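Local coordinates for VAL-1 (Chlorella virus, PDB 3GNE), which probably cleaves the polysaccharide alginate by beta-elimination, as an alginate lyase of polysaccharide lyase family 14, at residues M118-E121 and V125-Y128; V79-G84 and G91-T96; G17-D22 and S213-N218. All coordinates share one frame; numbering follows the deposited sequence. Where two conformers were deposited one is given.

Contact 1. Residues M118-E121 and V125-Y128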
ATOM      1  N   MET A 118       3.326   4.788   1.270  0.50  7.31           N
ATOM      2  CA  MET A 118       4.541   4.822   2.063  0.50  6.59           C
ATOM      3  C   MET A 118       4.402   5.865   3.178  0.50  7.28           C
ATOM      4  O   MET A 118       3.804   6.916   3.009  0.50  5.98           O
ATOM      5  CB  MET A 118       5.778   5.249   1.273  0.50  8.00           C
ATOM      6  CG  MET A 118       6.404   4.075   0.507  0.50  7.62           C
ATOM      7  SD  MET A 118       7.900   4.624  -0.371  0.50  9.47           S
ATOM      8  CE  MET A 118       9.048   4.897   0.977  0.50  7.14           C
ATOM      9  N   TRP A 119       5.027   5.538   4.313  1.00  7.50           N
ATOM     10  CA  TRP A 119       5.306   6.580   5.300  1.00  8.15           C
ATOM     11  C   TRP A 119       6.618   7.257   4.923  1.00  8.68           C
ATOM     12  O   TRP A 119       7.377   6.720   4.099  1.00  8.75           O
ATOM     13  CB  TRP A 119       5.304   6.061   6.718  1.00  8.51           C
ATOM     14  CG  TRP A 119       6.539   5.377   7.257  1.00  7.92           C
ATOM     15  CD1 TRP A 119       7.634   6.005   7.784  1.00  9.08           C
ATOM     16  CD2 TRP A 119       6.811   3.966   7.337  1.00  8.35           C
ATOM     17  NE1 TRP A 119       8.591   5.092   8.195  1.00  7.83           N
ATOM     18  CE2 TRP A 119       8.089   3.819   7.923  1.00  8.90           C
ATOM     19  CE3 TRP A 119       6.109   2.817   6.965  1.00  7.16           C
ATOM     20  CZ2 TRP A 119       8.688   2.586   8.165  1.00  7.79           C
ATOM     21  CZ3 TRP A 119       6.691   1.593   7.198  1.00  7.40           C
ATOM     22  CH2 TRP A 119       7.967   1.472   7.790  1.00  8.25           C
ATOM     23  N   GLN A 120       6.876   8.403   5.530  1.00  8.40           N
ATOM     24  CA  GLN A 120       8.029   9.217   5.238  1.00  8.61           C
ATOM     25  C   GLN A 120       8.648   9.648   6.560  1.00  8.11           C
ATOM     26  O   GLN A 120       8.170   9.356   7.642  1.00  9.52           O
ATOM     27  CB  GLN A 120       7.607  10.483   4.475  1.00  9.64           C
ATOM     28  CG  GLN A 120       6.899  10.150   3.135  1.00 10.65           C
ATOM     29  CD  GLN A 120       7.934   9.739   2.097  1.00 12.09           C
ATOM     30  OE1 GLN A 120       8.331   8.536   1.961  1.00 13.98           O
ATOM     31  NE2 GLN A 120       8.332  10.718   1.356  1.00 11.10           N
ATOM     32  N   GLU A 121       9.771  10.358   6.476  1.00  9.04           N
ATOM     33  CA  GLU A 121      10.343  11.002   7.628  1.00  9.98           C
ATOM     34  C   GLU A 121       9.276  11.755   8.439  1.00  9.45           C
ATOM     35  O   GLU A 121       8.349  12.325   7.878  1.00 10.50           O
ATOM     36  CB  GLU A 121      11.380  12.044   7.179  1.00 12.29           C
ATOM     37  CG  GLU A 121      12.633  11.451   6.569  1.00 12.26           C
ATOM     38  CD  GLU A 121      13.532  12.562   6.094  1.00 12.08           C
ATOM     39  OE1 GLU A 121      13.939  12.528   4.916  1.00 17.50           O
ATOM     40  OE2 GLU A 121      13.845  13.442   6.916  1.00 14.59           O
ATOM     41  N   VAL A 125       3.285  10.963   4.817  1.00  8.93           N
ATOM     42  CA  VAL A 125       2.702   9.941   3.978  1.00  8.13           C
ATOM     43  C   VAL A 125       2.846  10.383   2.543  1.00  8.29           C
ATOM     44  O   VAL A 125       2.727  11.581   2.257  1.00  9.11           O
ATOM     45  CB  VAL A 125       1.219   9.679   4.351  1.00  9.03           C
ATOM     46  CG1 VAL A 125       0.540   8.666   3.412  1.00 11.23           C
ATOM     47  CG2 VAL A 125       1.142   9.179   5.790  1.00 10.27           C
ATOM     48  N   ILE A 126       3.043   9.409   1.658  1.00  8.16           N
ATOM     49  CA  ILE A 126       2.922   9.660   0.215  1.00  8.46           C
ATOM     50  C   ILE A 126       2.185   8.500  -0.423  1.00  8.30           C
ATOM     51  O   ILE A 126       2.110   7.392   0.070  1.00  9.11           O
ATOM     52  CB  ILE A 126       4.292   9.789  -0.501  1.00  8.24           C
ATOM     53  CG1 ILE A 126       5.186   8.579  -0.222  1.00  8.92           C
ATOM     54  CG2 ILE A 126       4.996  11.082  -0.098  1.00  9.43           C
ATOM     55  CD1 ILE A 126       6.381   8.471  -1.174  1.00  9.69           C
ATOM     56  N   ASP A 127       1.609   8.811  -1.618  1.00  8.26           N
ATOM     57  CA  ASP A 127       1.245   7.825  -2.602  1.00  8.06           C
ATOM     58  C   ASP A 127       2.518   7.395  -3.332  1.00  8.83           C
ATOM     59  O   ASP A 127       3.349   8.247  -3.607  1.00 10.10           O
ATOM     60  CB  ASP A 127       0.261   8.472  -3.584  1.00  8.33           C
ATOM     61  CG  ASP A 127      -0.464   7.500  -4.459  1.00  9.38           C
ATOM     62  OD1 ASP A 127      -0.352   6.257  -4.219  1.00  9.69           O
ATOM     63  OD2 ASP A 127      -1.084   7.932  -5.427  1.00 12.75           O
ATOM     64  N   TYR A 128       2.682   6.121  -3.620  1.00  7.70           N
ATOM     65  CA  TYR A 128       3.933   5.627  -4.197  1.00  7.84           C
ATOM     66  C   TYR A 128       3.603   4.658  -5.345  1.00  7.03           C
ATOM     67  O   TYR A 128       3.059   3.575  -5.106  1.00  7.63           O
ATOM     68  CB  TYR A 128       4.720   4.949  -3.093  1.00  7.85           C
ATOM     69  CG  TYR A 128       6.120   4.541  -3.491  1.00  7.87           C
ATOM     70  CD1 TYR A 128       7.063   5.525  -3.865  1.00  8.17           C
ATOM     71  CD2 TYR A 128       6.485   3.190  -3.476  1.00  7.21           C
ATOM     72  CE1 TYR A 128       8.359   5.175  -4.241  1.00  9.26           C
ATOM     73  CE2 TYR A 128       7.796   2.845  -3.817  1.00  8.57           C
ATOM     74  CZ  TYR A 128       8.727   3.815  -4.201  1.00  9.04           C
ATOM     75  OH  TYR A 128      10.017   3.512  -4.542  1.00 10.04           O
TER
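M118 and Y128 meet because of how their side chains leave the backbone. M118 puts CG anti to its own carbonyl carbon (chi1 -83°) and runs on extended through chi2, which lifts SD well clear of the strand; Y128 has CG anti to its backbone N (chi1 -173°), and its ring crosses the methionine chain obliquely. In the conformer described here (a second was modelled), the sulfur sits over the middle of one ring face, SD lying 3.5 Å from the centroid of the Y128 ring and only 9° off the normal. This is a face-on Met-aromatic contact, with all six ring carbons at similar distances from the sulfur.

Below it the backbones pair as the two arms of an antiparallel beta hairpin. M118 and I126 form a hydrogen-bonded pair: M118 N gives to I126 O at 3.1 Å and I126 N gives to M118 O at 2.9 Å, both bonds close to straight. M118 O also receives a CA-H...O contact from V125 CA at 3.4 Å. One residue on, W119 and V125 make the non-hydrogen-bonded pair, their side chains on the other face of the sheet. I126 shares the face of M118, and its CG1 packs on M118 CB at 3.7 Å. The side chain of Q120 comes across that of I126 at about a right angle, its CG and CD lying against CG2, CG1 and CD1.

Y128 OH hydrogen-bonds G148 N and a bound citrate, probably from the crystallisation liquor, which may mark a pocket. On the sheet face that carries W119, V125 packs on V190 and V192 of strand 186-192 in the second sheet. The hairpin of strands 112-119 and 125-130 lies between strand 91-99, whose K92 touches both M118 and Y128, and strand 149-151 at the sheet's edge.

Contact 2. Residues V79-G84 and G91-T96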
ATOM      1  N   VAL A  79      -3.364   2.448  11.704  1.00 10.00           N
ATOM      2  CA  VAL A  79      -2.051   2.100  12.305  1.00  8.57           C
ATOM      3  C   VAL A  79      -1.747   2.970  13.508  1.00  8.10           C
ATOM      4  O   VAL A  79      -2.002   4.157  13.537  1.00 10.06           O
ATOM      5  CB  VAL A  79      -0.975   2.254  11.221  1.00  9.33           C
ATOM      6  CG1 VAL A  79      -0.927   3.709  10.723  1.00 11.23           C
ATOM      7  CG2 VAL A  79       0.381   1.796  11.759  1.00  9.92           C
ATOM      8  N   PHE A  80      -1.233   2.317  14.539  1.00  9.27           N
ATOM      9  CA  PHE A  80      -0.854   2.935  15.802  1.00  9.69           C
ATOM     10  C   PHE A  80       0.676   2.834  15.953  1.00  9.44           C
ATOM     11  O   PHE A  80       1.220   1.718  15.964  1.00  9.65           O
ATOM     12  CB  PHE A  80      -1.561   2.192  16.913  1.00 10.10           C
ATOM     13  CG  PHE A  80      -1.464   2.792  18.311  1.00 10.75           C
ATOM     14  CD1 PHE A  80      -2.603   3.392  18.862  1.00 12.00           C
ATOM     15  CD2 PHE A  80      -0.331   2.765  19.094  1.00 13.55           C
ATOM     16  CE1 PHE A  80      -2.564   3.884  20.147  1.00 13.56           C
ATOM     17  CE2 PHE A  80      -0.277   3.260  20.385  1.00 12.63           C
ATOM     18  CZ  PHE A  80      -1.402   3.833  20.936  1.00 13.17           C
ATOM     19  N   TYR A  81       1.293   3.997  16.052  1.00  9.28           N
ATOM     20  CA  TYR A  81       2.739   4.149  16.290  1.00  9.42           C
ATOM     21  C   TYR A  81       2.936   4.598  17.737  1.00  9.54           C
ATOM     22  O   TYR A  81       2.642   5.786  17.996  1.00 11.28           O
ATOM     23  CB  TYR A  81       3.305   5.197  15.340  1.00 10.01           C
ATOM     24  CG  TYR A  81       3.323   4.680  13.897  1.00  9.34           C
ATOM     25  CD1 TYR A  81       4.295   3.705  13.580  1.00  9.44           C
ATOM     26  CD2 TYR A  81       2.461   5.144  12.910  1.00  9.00           C
ATOM     27  CE1 TYR A  81       4.338   3.230  12.255  1.00  9.15           C
ATOM     28  CE2 TYR A  81       2.515   4.643  11.607  1.00  9.07           C
ATOM     29  CZ  TYR A  81       3.470   3.691  11.315  1.00  9.03           C
ATOM     30  OH  TYR A  81       3.553   3.157  10.029  1.00  9.80           O
ATOM     31  N   PRO A  82       3.404   3.744  18.621  1.00 10.48           N
ATOM     32  CA  PRO A  82       3.642   4.207  19.981  1.00 11.18           C
ATOM     33  C   PRO A  82       4.638   5.351  19.993  1.00 11.19           C
ATOM     34  O   PRO A  82       5.566   5.373  19.182  1.00 11.42           O
ATOM     35  CB  PRO A  82       4.244   2.976  20.667  1.00 12.22           C
ATOM     36  CG  PRO A  82       3.683   1.802  19.886  1.00 12.05           C
ATOM     37  CD  PRO A  82       3.702   2.320  18.442  1.00 11.25           C
ATOM     38  N   LYS A  83       4.485   6.270  20.942  1.00 11.48           N
ATOM     39  CA  LYS A  83       5.438   7.338  21.147  1.00 13.94           C
ATOM     40  C   LYS A  83       6.885   6.866  21.092  1.00 12.59           C
ATOM     41  O   LYS A  83       7.157   5.839  21.748  1.00 15.89           O
ATOM     42  CB  LYS A  83       5.115   7.994  22.508  1.00 14.51           C
ATOM     43  CG  LYS A  83       5.850   9.324  22.745  1.00 19.41           C
ATOM     44  CD  LYS A  83       5.733   9.761  24.181  1.00 27.38           C
ATOM     45  CE  LYS A  83       6.334  11.123  24.500  1.00 32.65           C
ATOM     46  NZ  LYS A  83       5.843  11.550  25.879  1.00 33.30           N
ATOM     47  N   GLY A  84       7.758   7.562  20.339  1.00 13.47           N
ATOM     48  CA  GLY A  84       9.164   7.122  20.300  1.00 13.77           C
ATOM     49  C   GLY A  84       9.456   6.292  19.065  1.00 12.30           C
ATOM     50  O   GLY A  84      10.628   6.084  18.777  1.00 13.30           O
ATOM     51  N   GLY A  91       9.026   4.128   4.656  1.00  6.92           N
ATOM     52  CA  GLY A  91       8.804   2.694   4.543  1.00  7.70           C
ATOM     53  C   GLY A  91       7.458   2.460   3.920  1.00  6.65           C
ATOM     54  O   GLY A  91       6.741   3.413   3.571  1.00  7.52           O
ATOM     55  N   LYS A  92       7.104   1.193   3.804  1.00  7.36           N
ATOM     56  CA  LYS A  92       5.877   0.824   3.117  1.00  7.04           C
ATOM     57  C   LYS A  92       4.788   0.336   4.072  1.00  6.97           C
ATOM     58  O   LYS A  92       5.079  -0.309   5.076  1.00  7.93           O
ATOM     59  CB  LYS A  92       6.140  -0.364   2.156  1.00  7.23           C
ATOM     60  CG  LYS A  92       6.652   0.035   0.792  1.00  7.45           C
ATOM     61  CD  LYS A  92       8.000   0.735   0.839  1.00  7.83           C
ATOM     62  CE  LYS A  92       8.452   0.953  -0.611  1.00  8.49           C
ATOM     63  NZ  LYS A  92       9.727   1.775  -0.587  1.00  8.30           N
ATOM     64  N   HIS A  93       3.556   0.565   3.649  1.00  7.45           N
ATOM     65  CA  HIS A  93       2.397  -0.140   4.209  1.00  7.57           C
ATOM     66  C   HIS A  93       1.950  -1.205   3.228  1.00  6.45           C
ATOM     67  O   HIS A  93       2.308  -2.377   3.358  1.00  8.39           O
ATOM     68  CB  HIS A  93       1.261   0.853   4.510  1.00  7.44           C
ATOM     69  CG  HIS A  93       1.498   1.646   5.755  1.00  8.01           C
ATOM     70  ND1 HIS A  93       0.534   2.524   6.198  1.00  9.35           N
ATOM     71  CD2 HIS A  93       2.546   1.714   6.613  1.00  8.10           C
ATOM     72  CE1 HIS A  93       1.004   3.082   7.303  1.00  9.22           C
ATOM     73  NE2 HIS A  93       2.218   2.637   7.594  1.00  8.61           N
ATOM     74  N   GLY A  94       1.211  -0.809   2.175  1.00  8.30           N
ATOM     75  CA  GLY A  94       0.733  -1.735   1.168  1.00  7.82           C
ATOM     76  C   GLY A  94      -0.121  -0.979   0.176  1.00  8.23           C
ATOM     77  O   GLY A  94      -0.185   0.246   0.206  1.00  8.75           O
ATOM     78  N   GLY A  95      -0.788  -1.720  -0.698  1.00  7.40           N
ATOM     79  CA  GLY A  95      -1.630  -1.027  -1.699  1.00  9.73           C
ATOM     80  C   GLY A  95      -2.101  -2.044  -2.712  1.00  8.82           C
ATOM     81  O   GLY A  95      -2.248  -3.227  -2.442  1.00  9.48           O
ATOM     82  N   THR A  96      -2.371  -1.541  -3.887  1.00  8.49           N
ATOM     83  CA  THR A  96      -3.015  -2.317  -4.928  0.50  9.72           C
ATOM     84  C   THR A  96      -2.080  -2.543  -6.084  1.00  9.44           C
ATOM     85  O   THR A  96      -1.301  -1.674  -6.426  1.00 14.05           O
ATOM     86  CB  THR A  96      -4.261  -1.499  -5.363  0.50 12.67           C
ATOM     87  OG1 THR A  96      -5.154  -2.266  -6.116  0.50 26.30           O
ATOM     88  CG2 THR A  96      -3.755  -0.369  -6.226  0.50  8.75           C
TER
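The polar part of this contact is a single side-chain hydrogen bond between Y81 and H93, which approach from opposite directions. Y81 OH and H93 NE2 are 2.8 Å apart, the bond is nearly straight at 166°, and either atom could be the donor. The hydroxyl lies in the plane of the imidazole, at its edge, as suits a bond made by the ring nitrogen. H93 gets there with CG anti to its carbonyl carbon (chi1 -77°), which sends the imidazole toward the other segment; the residues whose CA atoms are nearest across the two segments, V79 and H93, are still 9.5 Å apart.

The apolar part is slight. V79 CG1 touches H93 CE1 at 4.0 Å, the two side chains crossing at about a right angle. Together V79 and Y81 meet two neighbouring atoms of the same imidazole.

Aromatic neighbours complete the setting: F235 meets the H93 ring edge-to-face, W77 packs against it with steeply inclined planes, and F87 meets the Y81 ring edge-to-face. All three touching residues are buried. V79 at the end of strand 72-80, and Y81 just beyond it, belong to one side of the beta sandwich, H93 on strand 91-99 to the other, so the contact spans the interior, with strand 231-241 beside V79 and Y81 and strand 112-119 beside H93.

Contact 3. Residues G17-D22 and S213-N218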
ATOM      1  N   GLY A  17     -11.010 -15.738   5.100  1.00 11.60           N
ATOM      2  CA  GLY A  17     -12.446 -15.665   4.759  1.00 13.40           C
ATOM      3  C   GLY A  17     -12.583 -15.191   3.311  1.00 10.55           C
ATOM      4  O   GLY A  17     -11.840 -15.658   2.416  1.00 12.13           O
ATOM      5  N   SER A  18     -13.507 -14.267   3.087  1.00 11.33           N
ATOM      6  CA  SER A  18     -13.787 -13.863   1.725  1.00 11.56           C
ATOM      7  C   SER A  18     -12.650 -13.019   1.168  1.00 10.51           C
ATOM      8  O   SER A  18     -12.729 -12.679  -0.039  1.00 11.61           O
ATOM      9  CB  SER A  18     -15.075 -13.062   1.635  1.00 12.02           C
ATOM     10  OG  SER A  18     -14.905 -11.847   2.345  1.00 13.61           O
ATOM     11  N   TRP A  19     -11.641 -12.653   1.951  1.00  9.71           N
ATOM     12  CA  TRP A  19     -10.517 -11.919   1.372  1.00  9.15           C
ATOM     13  C   TRP A  19      -9.581 -12.824   0.566  1.00  9.27           C
ATOM     14  O   TRP A  19      -8.762 -12.282  -0.226  1.00  9.60           O
ATOM     15  CB  TRP A  19      -9.693 -11.193   2.466  1.00  9.46           C
ATOM     16  CG  TRP A  19     -10.312  -9.858   2.759  1.00  8.84           C
ATOM     17  CD1 TRP A  19     -11.643  -9.577   2.923  1.00 11.44           C
ATOM     18  CD2 TRP A  19      -9.629  -8.619   2.915  1.00 10.02           C
ATOM     19  NE1 TRP A  19     -11.828  -8.228   3.168  1.00 12.96           N
ATOM     20  CE2 TRP A  19     -10.588  -7.623   3.166  1.00 11.15           C
ATOM     21  CE3 TRP A  19      -8.265  -8.259   2.852  1.00 10.41           C
ATOM     22  CZ2 TRP A  19     -10.245  -6.287   3.370  1.00 11.94           C
ATOM     23  CZ3 TRP A  19      -7.933  -6.922   3.054  1.00 10.81           C
ATOM     24  CH2 TRP A  19      -8.926  -5.940   3.304  1.00 12.63           C
ATOM     25  N   ASN A  20      -9.631 -14.152   0.745  1.00  9.23           N
ATOM     26  CA  ASN A  20      -8.732 -15.035  -0.029  1.00  9.53           C
ATOM     27  C   ASN A  20      -7.266 -14.607   0.172  1.00  9.88           C
ATOM     28  O   ASN A  20      -6.521 -14.346  -0.783  1.00 11.29           O
ATOM     29  CB  ASN A  20      -9.102 -15.037  -1.492  1.00 10.49           C
ATOM     30  CG  ASN A  20     -10.613 -15.237  -1.707  1.00 10.79           C
ATOM     31  OD1 ASN A  20     -11.291 -14.424  -2.358  1.00 14.50           O
ATOM     32  ND2 ASN A  20     -11.072 -16.340  -1.176  1.00  9.83           N
ATOM     33  N   VAL A  21      -6.894 -14.540   1.447  1.00  8.64           N
ATOM     34  CA  VAL A  21      -5.522 -14.130   1.799  1.00  7.96           C
ATOM     35  C   VAL A  21      -4.558 -15.258   1.516  1.00  7.61           C
ATOM     36  O   VAL A  21      -4.839 -16.407   1.858  1.00 10.34           O
ATOM     37  CB  VAL A  21      -5.450 -13.767   3.275  1.00  8.42           C
ATOM     38  CG1 VAL A  21      -4.018 -13.540   3.728  1.00 10.30           C
ATOM     39  CG2 VAL A  21      -6.263 -12.467   3.515  1.00 11.04           C
ATOM     40  N   ASP A  22      -3.448 -14.898   0.888  1.00  6.85           N
ATOM     41  CA  ASP A  22      -2.430 -15.907   0.570  1.00  7.63           C
ATOM     42  C   ASP A  22      -1.050 -15.266   0.807  1.00  7.30           C
ATOM     43  O   ASP A  22      -0.946 -14.043   1.008  1.00  8.30           O
ATOM     44  CB  ASP A  22      -2.578 -16.375  -0.872  1.00  9.07           C
ATOM     45  CG  ASP A  22      -1.991 -17.736  -1.188  1.00  8.45           C
ATOM     46  OD1 ASP A  22      -1.547 -18.486  -0.289  1.00  8.01           O
ATOM     47  OD2 ASP A  22      -1.998 -18.097  -2.412  1.00 12.76           O
ATOM     48  N   SER A 213      -5.737  -6.238  -9.726  1.00  9.43           N
ATOM     49  CA  SER A 213      -5.651  -7.719  -9.575  1.00  9.33           C
ATOM     50  C   SER A 213      -5.446  -8.158  -8.178  1.00  9.57           C
ATOM     51  O   SER A 213      -5.798  -9.293  -7.902  1.00 11.50           O
ATOM     52  CB  SER A 213      -4.567  -8.250 -10.514  1.00 11.56           C
ATOM     53  OG  SER A 213      -3.321  -7.646 -10.228  1.00 10.90           O
ATOM     54  N   ARG A 214      -4.889  -7.355  -7.258  1.00  8.75           N
ATOM     55  CA  ARG A 214      -4.792  -7.815  -5.876  1.00  8.89           C
ATOM     56  C   ARG A 214      -4.532  -6.661  -4.935  1.00  8.64           C
ATOM     57  O   ARG A 214      -4.069  -5.592  -5.355  1.00  8.83           O
ATOM     58  CB  ARG A 214      -3.667  -8.857  -5.631  1.00  9.52           C
ATOM     59  CG  ARG A 214      -2.243  -8.270  -5.712  1.00  9.91           C
ATOM     60  CD  ARG A 214      -1.241  -9.394  -5.422  1.00 10.77           C
ATOM     61  NE  ARG A 214       0.147  -8.977  -5.213  1.00 11.95           N
ATOM     62  CZ  ARG A 214       1.037  -8.723  -6.173  1.00 11.28           C
ATOM     63  NH1 ARG A 214       0.635  -8.794  -7.469  1.00 14.71           N
ATOM     64  NH2 ARG A 214       2.264  -8.383  -5.830  1.00 13.47           N
ATOM     65  N   PHE A 215      -4.819  -6.888  -3.669  1.00  8.31           N
ATOM     66  CA  PHE A 215      -4.259  -6.115  -2.573  1.00  8.07           C
ATOM     67  C   PHE A 215      -2.967  -6.765  -2.127  1.00  8.64           C
ATOM     68  O   PHE A 215      -2.919  -7.989  -1.953  1.00 10.09           O
ATOM     69  CB  PHE A 215      -5.240  -6.118  -1.391  1.00  8.99           C
ATOM     70  CG  PHE A 215      -4.779  -5.287  -0.192  1.00 10.17           C
ATOM     71  CD1 PHE A 215      -4.576  -3.910  -0.309  1.00 11.00           C
ATOM     72  CD2 PHE A 215      -4.570  -5.952   1.030  1.00 11.19           C
ATOM     73  CE1 PHE A 215      -4.189  -3.155   0.810  1.00 12.20           C
ATOM     74  CE2 PHE A 215      -4.214  -5.167   2.129  1.00 12.45           C
ATOM     75  CZ  PHE A 215      -4.033  -3.794   2.036  1.00 12.44           C
ATOM     76  N   ASP A 216      -1.920  -5.952  -1.992  1.00  7.06           N
ATOM     77  CA  ASP A 216      -0.654  -6.479  -1.559  1.00  7.20           C
ATOM     78  C   ASP A 216      -0.224  -5.689  -0.335  1.00  6.66           C
ATOM     79  O   ASP A 216      -0.008  -4.480  -0.385  1.00  7.75           O
ATOM     80  CB  ASP A 216       0.379  -6.285  -2.677  1.00  8.38           C
ATOM     81  CG  ASP A 216       1.621  -7.115  -2.382  1.00  8.80           C
ATOM     82  OD1 ASP A 216       1.632  -8.325  -2.702  1.00 12.27           O
ATOM     83  OD2 ASP A 216       2.580  -6.630  -1.785  1.00 10.43           O
ATOM     84  N   TRP A 217      -0.109  -6.376   0.783  1.00  6.79           N
ATOM     85  CA  TRP A 217       0.342  -5.819   2.040  1.00  7.17           C
ATOM     86  C   TRP A 217       1.789  -6.222   2.232  1.00  7.02           C
ATOM     87  O   TRP A 217       2.108  -7.394   2.180  1.00  7.23           O
ATOM     88  CB  TRP A 217      -0.487  -6.358   3.224  1.00  7.70           C
ATOM     89  CG  TRP A 217       0.007  -5.652   4.455  1.00  7.52           C
ATOM     90  CD1 TRP A 217       0.797  -6.158   5.451  1.00  7.44           C
ATOM     91  CD2 TRP A 217      -0.281  -4.291   4.791  1.00  7.55           C
ATOM     92  NE1 TRP A 217       1.025  -5.192   6.375  1.00  7.91           N
ATOM     93  CE2 TRP A 217       0.369  -4.027   6.024  1.00  7.78           C
ATOM     94  CE3 TRP A 217      -1.037  -3.289   4.201  1.00  7.89           C
ATOM     95  CZ2 TRP A 217       0.301  -2.782   6.666  1.00  8.32           C
ATOM     96  CZ3 TRP A 217      -1.110  -2.041   4.838  1.00  9.23           C
ATOM     97  CH2 TRP A 217      -0.463  -1.816   6.040  1.00  8.30           C
ATOM     98  N   ASN A 218       2.695  -5.295   2.451  1.00  7.19           N
ATOM     99  CA  ASN A 218       4.077  -5.684   2.719  1.00  7.13           C
ATOM    100  C   ASN A 218       4.747  -4.499   3.385  1.00  6.19           C
ATOM    101  O   ASN A 218       5.149  -3.549   2.746  1.00  7.37           O
ATOM    102  CB  ASN A 218       4.776  -6.062   1.420  1.00  6.47           C
ATOM    103  CG  ASN A 218       6.080  -6.771   1.718  1.00  7.46           C
ATOM    104  OD1 ASN A 218       6.579  -6.765   2.831  1.00  8.93           O
ATOM    105  ND2 ASN A 218       6.620  -7.401   0.698  1.00 14.00           N
TER
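A short 3-10 turn just ahead of the edge strand 21-25 carries W19, whose indole meets F215 on strand 212-221 in an offset edge-to-face pair. The edge of the indole's six-membered ring is turned toward the face of F215, with centroids 6.0 Å apart and planes at 84°. The closest atoms are W19 CZ3 and F215 CD2, at 4.0 Å. F215 reaches inward with CG anti to its backbone N (chi1 -178°), while W19 NE1 hydrogen-bonds S5 OG.

Both rings belong to the filling of a concanavalin-like beta sandwich: W19 also packs on F238 and M240 of strand 231-241 in the other sheet, and F215 stacks on F75. S213 and R214 form a classic beta bulge opposite F97, immediately before F215.

R214 and D216, flanking F215, join in a salt bridge. D216 OD1 takes R214 NE at 3.0 Å and R214 NH2 at 3.2 Å; it lies in the guanidinium plane. Both nitrogens come from the same face of the carboxylate, NE on the anti side, 28° out of plane, and NH2 from above. R214 also makes a cation-pi contact with F97, and D216 OD2 binds a glycerol, probably from the crystallisation liquor, together with N218 ND2.

From the N terminus, residues 17-22 meet their partners about 190 residues later, at 213-218: contact 3 closes a loop that contains the other two contacts and brings the turn before edge strand 21-25 against strand 212-221 of the same sheet. Inside it, contact 2 joins 79-84 to 91-96 across the two sheets, and then contact 1 closes the hairpin of 118-121 and 125-128, in series and without crossing. Strand 91-99 lies between strands 112-119 and 212-221. On one side W119 N lies 2.8 Å from G91 O, a probable hydrogen bond to contact 1; on the other, D216 N lies 2.8 Å from G95 O, likewise a probable hydrogen bond, to contact 3. Contacts 1 and 3 do not touch.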